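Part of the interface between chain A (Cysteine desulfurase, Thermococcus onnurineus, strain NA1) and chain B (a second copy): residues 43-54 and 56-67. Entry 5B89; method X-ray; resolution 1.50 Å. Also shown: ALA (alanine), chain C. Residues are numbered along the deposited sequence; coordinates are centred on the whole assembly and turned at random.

Chain A 43-54: TATSLTPKPVVE
Chain B, residues 56-67: MDEYYLKYRANV

A single arginine, Arg B64, ties together the chain A loop: its guanidinium edge serves two threonine hydroxyls while a backbone carbonyl, Ser A46 O, lies over one face, 3.1 Å from Arg B64 NH1 at an angle too poor for a hydrogen bond. Arg B64 NH2 donates to Thr A45 OG1 (2.7 Å) and Arg B64 NE to Thr A48 OG1 (2.9 Å, nearly straight at 163°). The side chain reaches both with chi1 t, chi2 p, chi3 t and chi4 at 96°. Water 1 completes the network, accepting from Arg B64 NH1 (2.9 Å), donating to Ser A46 OG (2.8 Å) and lying 2.7 Å from Thr A48 OG1. Within chain B, Arg B64 NH2 also donates to Tyr B59 OH (3.1 Å), which in turn donates to Ala B65 O (2.7 Å).

The backbones run in opposing directions. In chain A, extended residues 45-49 lead into a helix starting at Lys A50, with Pro A49 as N-cap; in chain B, a helix ends at Lys B62, Tyr B63 leaves helical phi/psi (-143/40), and residues 64-66 are extended. CA pairs set the register: Thr A45 with Asn B66, Leu A47 with Arg B64, Thr A48 with Tyr B60 and Val A53 with Asp B57. The helix axes are nearly antiparallel (166°) and approach to 10.5 Å.

Between the helices the contact is largely apolar, but Val A53 CG1 also lies 3.2 Å from Asp B57 OD1. Val A53 (chi1 t) points toward chain B, Val A53 CG2 3.8 Å from Tyr B60 CB and 4.0 Å from Leu B61 CD2. Leu B61 (m, t) also brings CD2 within 3.9 Å of Lys A50 CG.

At the loop end, Asn B66 ND2 donates to Ala A44 O (2.9 Å), satisfying a main-chain acceptor. Thr A45 (chi1 t) lays CG2 3.7 Å from Ala B65 CA.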

ATOM      1  N   THR A  43       9.083  18.066  -2.230  1.00 12.48           N
ATOM      2  CA  THR A  43       7.892  17.834  -2.958  1.00 12.28           C
ATOM      3  C   THR A  43       7.804  16.359  -3.400  1.00 13.56           C
ATOM      4  O   THR A  43       6.787  15.828  -3.479  1.00 16.46           O
ATOM      5  CB  THR A  43       7.866  18.755  -4.175  1.00 17.42           C
ATOM      6  OG1 THR A  43       7.730  20.086  -3.713  1.00 18.96           O
ATOM      7  CG2 THR A  43       6.778  18.450  -5.049  1.00 16.58           C
ATOM      8  N   ALA A  44       8.943  15.756  -3.678  1.00 11.90           N
ATOM      9  CA  ALA A  44       8.986  14.337  -4.049  1.00 13.28           C
ATOM     10  C   ALA A  44       8.747  13.450  -2.840  1.00 12.84           C
ATOM     11  O   ALA A  44       8.001  12.535  -2.904  1.00 14.37           O
ATOM     12  CB  ALA A  44      10.297  14.007  -4.703  1.00 13.19           C
ATOM     13  N   THR A  45       9.412  13.779  -1.757  1.00 10.85           N
ATOM     14  CA  THR A  45       9.247  13.076  -0.520  1.00 11.19           C
ATOM     15  C   THR A  45       9.967  13.861   0.570  1.00 10.80           C
ATOM     16  O   THR A  45      10.915  14.481   0.295  1.00 12.39           O
ATOM     17  CB  THR A  45       9.779  11.598  -0.626  1.00 11.53           C
ATOM     18  OG1 THR A  45       9.124  10.787   0.312  1.00 13.00           O
ATOM     19  CG2 THR A  45      11.215  11.488  -0.382  1.00 12.27           C
ATOM     20  N   SER A  46       9.477  13.771   1.792  1.00 11.20           N
ATOM     21  CA  SER A  46      10.184  14.418   2.880  1.00 12.10           C
ATOM     22  C   SER A  46      11.232  13.521   3.497  1.00 12.74           C
ATOM     23  O   SER A  46      11.277  12.358   3.264  1.00 13.59           O
ATOM     24  CB  SER A  46       9.233  14.839   3.996  1.00 12.95           C
ATOM     25  OG  SER A  46       8.597  13.742   4.565  1.00 13.43           O
ATOM     26  N   LEU A  47      12.070  14.106   4.305  1.00 13.95           N
ATOM     27  CA  LEU A  47      13.042  13.380   5.112  1.00 14.69           C
ATOM     28  C   LEU A  47      12.241  12.913   6.346  1.00 14.01           C
ATOM     29  O   LEU A  47      11.237  13.451   6.605  1.00 16.24           O
ATOM     30  CB  LEU A  47      14.263  14.229   5.496  1.00 14.80           C
ATOM     31  CG  LEU A  47      15.134  14.616   4.343  1.00 15.34           C
ATOM     32  CD1 LEU A  47      16.338  15.365   4.857  1.00 17.95           C
ATOM     33  CD2 LEU A  47      15.556  13.369   3.608  1.00 16.49           C
ATOM     34  N   THR A  48      12.707  11.919   7.089  1.00 13.76           N
ATOM     35  CA  THR A  48      11.897  11.329   8.086  1.00 14.52           C
ATOM     36  C   THR A  48      12.591  11.443   9.438  1.00 13.58           C
ATOM     37  O   THR A  48      13.742  10.995   9.587  1.00 15.06           O
ATOM     38  CB  THR A  48      11.784   9.789   7.736  1.00 15.18           C
ATOM     39  OG1 THR A  48      11.183   9.623   6.439  1.00 15.05           O
ATOM     40  CG2 THR A  48      10.829   9.175   8.680  1.00 16.33           C
ATOM     41  N   PRO A  49      11.946  12.072  10.411  1.00 13.83           N
ATOM     42  CA  PRO A  49      12.599  12.248  11.689  1.00 15.06           C
ATOM     43  C   PRO A  49      12.716  10.963  12.479  1.00 15.44           C
ATOM     44  O   PRO A  49      11.829  10.060  12.381  1.00 15.46           O
ATOM     45  CB  PRO A  49      11.687  13.242  12.392  1.00 16.41           C
ATOM     46  CG  PRO A  49      10.448  13.234  11.732  1.00 19.13           C
ATOM     47  CD  PRO A  49      10.630  12.643  10.358  1.00 14.90           C
ATOM     48  N   LYS A  50      13.720  10.879  13.357  1.00 13.95           N
ATOM     49  CA  LYS A  50      13.900   9.673  14.171  1.00 17.50           C
ATOM     50  C   LYS A  50      12.678   9.254  14.933  1.00 17.95           C
ATOM     51  O   LYS A  50      12.409   8.058  15.044  1.00 16.05           O
ATOM     52  CB  LYS A  50      15.148   9.766  15.062  1.00 22.94           C
ATOM     53  CG  LYS A  50      16.379   9.643  14.268  1.00 26.55           C
ATOM     54  CD  LYS A  50      17.637   9.912  15.105  1.00 33.21           C
ATOM     55  CE  LYS A  50      18.390   8.671  15.551  1.00 43.25           C
ATOM     56  NZ  LYS A  50      19.767   9.135  15.947  1.00 47.79           N
ATOM     57  N   PRO A  51      11.870  10.135  15.507  1.00 17.28           N
ATOM     58  CA  PRO A  51      10.786   9.632  16.315  1.00 18.27           C
ATOM     59  C   PRO A  51       9.713   8.848  15.502  1.00 16.44           C
ATOM     60  O   PRO A  51       8.990   7.981  16.024  1.00 15.88           O
ATOM     61  CB  PRO A  51      10.193  10.904  16.957  1.00 21.68           C
ATOM     62  CG  PRO A  51      11.379  11.789  17.042  1.00 23.58           C
ATOM     63  CD  PRO A  51      12.176  11.569  15.797  1.00 19.70           C
ATOM     64  N   VAL A  52       9.630   9.144  14.204  1.00 13.16           N
ATOM     65  CA  VAL A  52       8.728   8.418  13.328  1.00 12.85           C
ATOM     66  C   VAL A  52       9.262   6.989  13.086  1.00 13.05           C
ATOM     67  O   VAL A  52       8.491   6.055  13.186  1.00 12.61           O
ATOM     68  CB  VAL A  52       8.508   9.170  11.997  1.00 13.36           C
ATOM     69  CG1 VAL A  52       7.814   8.332  10.928  1.00 14.85           C
ATOM     70  CG2 VAL A  52       7.791  10.517  12.254  1.00 14.78           C
ATOM     71  N   VAL A  53      10.541   6.902  12.822  1.00 12.91           N
ATOM     72  CA  VAL A  53      11.167   5.575  12.674  1.00 11.89           C
ATOM     73  C   VAL A  53      11.020   4.820  13.950  1.00 13.70           C
ATOM     74  O   VAL A  53      10.671   3.592  14.034  1.00 13.31           O
ATOM     75  CB  VAL A  53      12.590   5.732  12.250  1.00 13.40           C
ATOM     76  CG1 VAL A  53      13.265   4.372  12.148  1.00 17.07           C
ATOM     77  CG2 VAL A  53      12.701   6.443  10.928  1.00 15.62           C
ATOM     78  N   GLU A  54      11.210   5.437  15.108  1.00 13.66           N
ATOM     79  CA  GLU A  54      11.097   4.747  16.389  1.00 14.79           C
ATOM     80  C   GLU A  54       9.706   4.244  16.662  1.00 13.37           C
ATOM     81  O   GLU A  54       9.511   3.119  17.198  1.00 13.90           O
ATOM     82  CB  GLU A  54      11.521   5.687  17.525  1.00 17.81           C
ATOM     83  CG  GLU A  54      13.019   5.913  17.522  1.00 23.63           C
ATOM     84  CD  GLU A  54      13.539   7.150  18.336  1.00 32.58           C
ATOM     85  OE1 GLU A  54      12.724   7.922  18.889  1.00 39.56           O
ATOM     86  OE2 GLU A  54      14.785   7.329  18.382  1.00 39.99           O
TER
ATOM     87  N   MET B  56      15.171  -1.422   6.693  1.00 11.94           N
ATOM     88  CA  MET B  56      14.196  -0.384   6.489  1.00 12.12           C
ATOM     89  C   MET B  56      14.627   0.927   7.150  1.00 11.91           C
ATOM     90  O   MET B  56      14.477   1.953   6.585  1.00 12.60           O
ATOM     91  CB  MET B  56      12.842  -0.809   7.076  1.00 12.74           C
ATOM     92  CG  MET B  56      12.221  -1.934   6.300  1.00 12.26           C
ATOM     93  SD  MET B  56      10.505  -2.179   6.757  1.00 16.72           S
ATOM     94  CE  MET B  56      10.580  -2.647   8.478  1.00 19.30           C
ATOM     95  N   ASP B  57      15.174   0.819   8.340  1.00 12.58           N
ATOM     96  CA  ASP B  57      15.674   1.967   9.090  1.00 13.37           C
ATOM     97  C   ASP B  57      16.805   2.630   8.296  1.00 15.07           C
ATOM     98  O   ASP B  57      16.973   3.803   8.353  1.00 14.86           O
ATOM     99  CB  ASP B  57      16.302   1.492  10.408  1.00 17.62           C
ATOM    100  CG  ASP B  57      15.314   1.133  11.507  1.00 24.39           C
ATOM    101  OD1 ASP B  57      14.183   1.368  11.429  1.00 19.35           O
ATOM    102  OD2 ASP B  57      15.812   0.579  12.493  1.00 30.59           O
ATOM    103  N   GLU B  58      17.581   1.841   7.571  1.00 13.31           N
ATOM    104  CA  GLU B  58      18.654   2.366   6.772  1.00 13.32           C
ATOM    105  C   GLU B  58      18.119   3.247   5.645  1.00 13.90           C
ATOM    106  O   GLU B  58      18.647   4.266   5.389  1.00 14.32           O
ATOM    107  CB  GLU B  58      19.575   1.251   6.252  1.00 15.21           C
ATOM    108  CG  GLU B  58      20.833   1.778   5.628  1.00 18.83           C
ATOM    109  CD  GLU B  58      21.633   0.758   4.827  1.00 26.09           C
ATOM    110  OE1 GLU B  58      22.843   0.971   4.727  1.00 30.24           O
ATOM    111  OE2 GLU B  58      21.103  -0.194   4.281  1.00 22.70           O
ATOM    112  N   TYR B  59      17.054   2.799   5.015  1.00 11.78           N
ATOM    113  CA  TYR B  59      16.449   3.610   3.990  1.00 11.97           C
ATOM    114  C   TYR B  59      15.957   4.944   4.600  1.00 12.80           C
ATOM    115  O   TYR B  59      16.220   5.969   4.102  1.00 12.79           O
ATOM    116  CB  TYR B  59      15.232   2.909   3.319  1.00 12.35           C
ATOM    117  CG  TYR B  59      14.347   3.843   2.483  1.00 11.36           C
ATOM    118  CD1 TYR B  59      14.809   4.428   1.370  1.00 11.02           C
ATOM    119  CD2 TYR B  59      13.064   4.140   2.856  1.00 11.64           C
ATOM    120  CE1 TYR B  59      14.052   5.276   0.633  1.00 11.50           C
ATOM    121  CE2 TYR B  59      12.276   4.985   2.116  1.00 10.65           C
ATOM    122  CZ  TYR B  59      12.763   5.548   1.001  1.00 10.24           C
ATOM    123  OH  TYR B  59      12.016   6.397   0.274  1.00 11.09           O
ATOM    124  N   TYR B  60      15.191   4.839   5.662  1.00 11.89           N
ATOM    125  CA  TYR B  60      14.589   6.011   6.248  1.00 12.34           C
ATOM    126  C   TYR B  60      15.576   6.997   6.798  1.00 14.09           C
ATOM    127  O   TYR B  60      15.314   8.166   6.735  1.00 14.99           O
ATOM    128  CB  TYR B  60      13.533   5.672   7.322  1.00 11.66           C
ATOM    129  CG  TYR B  60      12.263   5.192   6.700  1.00 11.37           C
ATOM    130  CD1 TYR B  60      11.510   6.025   5.983  1.00 12.58           C
ATOM    131  CD2 TYR B  60      11.896   3.889   6.763  1.00 12.29           C
ATOM    132  CE1 TYR B  60      10.382   5.587   5.357  1.00 14.89           C
ATOM    133  CE2 TYR B  60      10.732   3.443   6.148  1.00 13.24           C
ATOM    134  CZ  TYR B  60      10.013   4.324   5.421  1.00 14.11           C
ATOM    135  OH  TYR B  60       8.925   3.985   4.776  1.00 18.16           O
ATOM    136  N   LEU B  61      16.679   6.525   7.348  1.00 14.00           N
ATOM    137  CA  LEU B  61      17.639   7.432   7.962  1.00 14.90           C
ATOM    138  C   LEU B  61      18.902   7.764   7.181  1.00 16.46           C
ATOM    139  O   LEU B  61      19.504   8.757   7.431  1.00 16.69           O
ATOM    140  CB  LEU B  61      18.007   6.926   9.355  1.00 16.85           C
ATOM    141  CG  LEU B  61      16.851   6.852  10.324  1.00 19.28           C
ATOM    142  CD1 LEU B  61      17.287   6.174  11.582  1.00 23.15           C
ATOM    143  CD2 LEU B  61      16.265   8.214  10.628  1.00 19.07           C
ATOM    144  N   LYS B  62      19.256   6.924   6.216  1.00 15.01           N
ATOM    145  CA  LYS B  62      20.462   7.107   5.442  1.00 16.28           C
ATOM    146  C   LYS B  62      20.363   7.367   3.955  1.00 15.04           C
ATOM    147  O   LYS B  62      21.252   7.928   3.408  1.00 15.81           O
ATOM    148  CB  LYS B  62      21.468   5.965   5.701  1.00 19.48           C
ATOM    149  CG  LYS B  62      21.889   5.797   7.148  1.00 24.65           C
ATOM    150  CD  LYS B  62      23.075   4.843   7.242  1.00 34.15           C
ATOM    151  CE  LYS B  62      23.286   4.262   8.619  1.00 38.50           C
ATOM    152  NZ  LYS B  62      22.723   5.142   9.658  1.00 46.72           N
ATOM    153  N   TYR B  63      19.287   6.958   3.306  1.00 13.68           N
ATOM    154  CA  TYR B  63      19.142   7.214   1.885  1.00 12.82           C
ATOM    155  C   TYR B  63      17.715   7.524   1.455  1.00 13.96           C
ATOM    156  O   TYR B  63      17.284   7.129   0.467  1.00 14.49           O
ATOM    157  CB  TYR B  63      19.790   6.122   0.987  1.00 12.65           C
ATOM    158  CG  TYR B  63      19.282   4.699   1.107  1.00 11.91           C
ATOM    159  CD1 TYR B  63      19.767   3.876   2.040  1.00 12.27           C
ATOM    160  CD2 TYR B  63      18.389   4.199   0.205  1.00 12.94           C
ATOM    161  CE1 TYR B  63      19.328   2.580   2.163  1.00 14.28           C
ATOM    162  CE2 TYR B  63      17.936   2.916   0.316  1.00 12.60           C
ATOM    163  CZ  TYR B  63      18.409   2.107   1.299  1.00 13.61           C
ATOM    164  OH  TYR B  63      17.978   0.844   1.420  1.00 14.06           O
ATOM    165  N   ARG B  64      17.040   8.282   2.283  1.00 13.39           N
ATOM    166  CA  ARG B  64      15.669   8.614   2.077  1.00 12.16           C
ATOM    167  C   ARG B  64      15.420   9.501   0.883  1.00 14.06           C
ATOM    168  O   ARG B  64      15.874  10.621   0.836  1.00 15.60           O
ATOM    169  CB  ARG B  64      15.135   9.248   3.381  1.00 13.14           C
ATOM    170  CG  ARG B  64      13.655   9.545   3.386  1.00 14.43           C
ATOM    171  CD  ARG B  64      12.727   8.344   3.392  1.00 13.24           C
ATOM    172  NE  ARG B  64      11.416   8.877   3.675  1.00 12.80           N
ATOM    173  CZ  ARG B  64      10.489   9.198   2.808  1.00 11.59           C
ATOM    174  NH1 ARG B  64       9.446   9.866   3.230  1.00 12.66           N
ATOM    175  NH2 ARG B  64      10.572   8.851   1.557  1.00 13.88           N
ATOM    176  N   ALA B  65      14.650   8.989  -0.060  1.00 12.71           N
ATOM    177  CA  ALA B  65      14.297   9.723  -1.226  1.00 11.62           C
ATOM    178  C   ALA B  65      13.280   8.959  -2.016  1.00 12.63           C
ATOM    179  O   ALA B  65      13.078   7.866  -1.737  1.00 12.36           O
ATOM    180  CB  ALA B  65      15.537   9.950  -2.091  1.00 12.59           C
ATOM    181  N   ASN B  66      12.712   9.621  -3.001  1.00 12.63           N
ATOM    182  CA  ASN B  66      11.785   9.038  -3.921  1.00 12.54           C
ATOM    183  C   ASN B  66      12.610   8.370  -5.047  1.00 15.13           C
ATOM    184  O   ASN B  66      13.752   8.622  -5.180  1.00 15.40           O
ATOM    185  CB  ASN B  66      10.745  10.030  -4.452  1.00 13.23           C
ATOM    186  CG  ASN B  66       9.406   9.371  -4.698  1.00 13.73           C
ATOM    187  OD1 ASN B  66       9.357   8.242  -5.131  1.00 13.48           O
ATOM    188  ND2 ASN B  66       8.355  10.083  -4.484  1.00 13.30           N
ATOM    189  N   VAL B  67      11.975   7.514  -5.821  1.00 13.84           N
ATOM    190  CA  VAL B  67      12.679   6.787  -6.844  1.00 15.12           C
ATOM    191  C   VAL B  67      12.539   7.404  -8.200  1.00 21.80           C
ATOM    192  O   VAL B  67      12.596   8.580  -8.321  1.00 24.23           O
ATOM    193  CB  VAL B  67      12.271   5.311  -6.816  1.00 12.21           C
ATOM    194  CG1 VAL B  67      12.737   4.700  -5.535  1.00 14.19           C
ATOM    195  CG2 VAL B  67      10.767   5.116  -6.894  1.00 14.51           C
TER
HETATM  196  N   ALA C 400       4.583  14.807  -6.773  1.00 33.56           N
HETATM  197  CA  ALA C 400       5.982  14.463  -6.515  1.00 32.48           C
HETATM  198  C   ALA C 400       6.928  15.118  -7.513  1.00 25.75           C
HETATM  199  O   ALA C 400       8.118  14.753  -7.656  1.00 29.08           O
HETATM  200  CB  ALA C 400       6.217  12.949  -6.344  1.00 33.64           C
HETATM  201  OXT ALA C 400       6.449  16.107  -8.155  1.00 27.18           O
HETATM  202  O   HOH W   1       9.044  11.232   5.811  1.00 15.72           O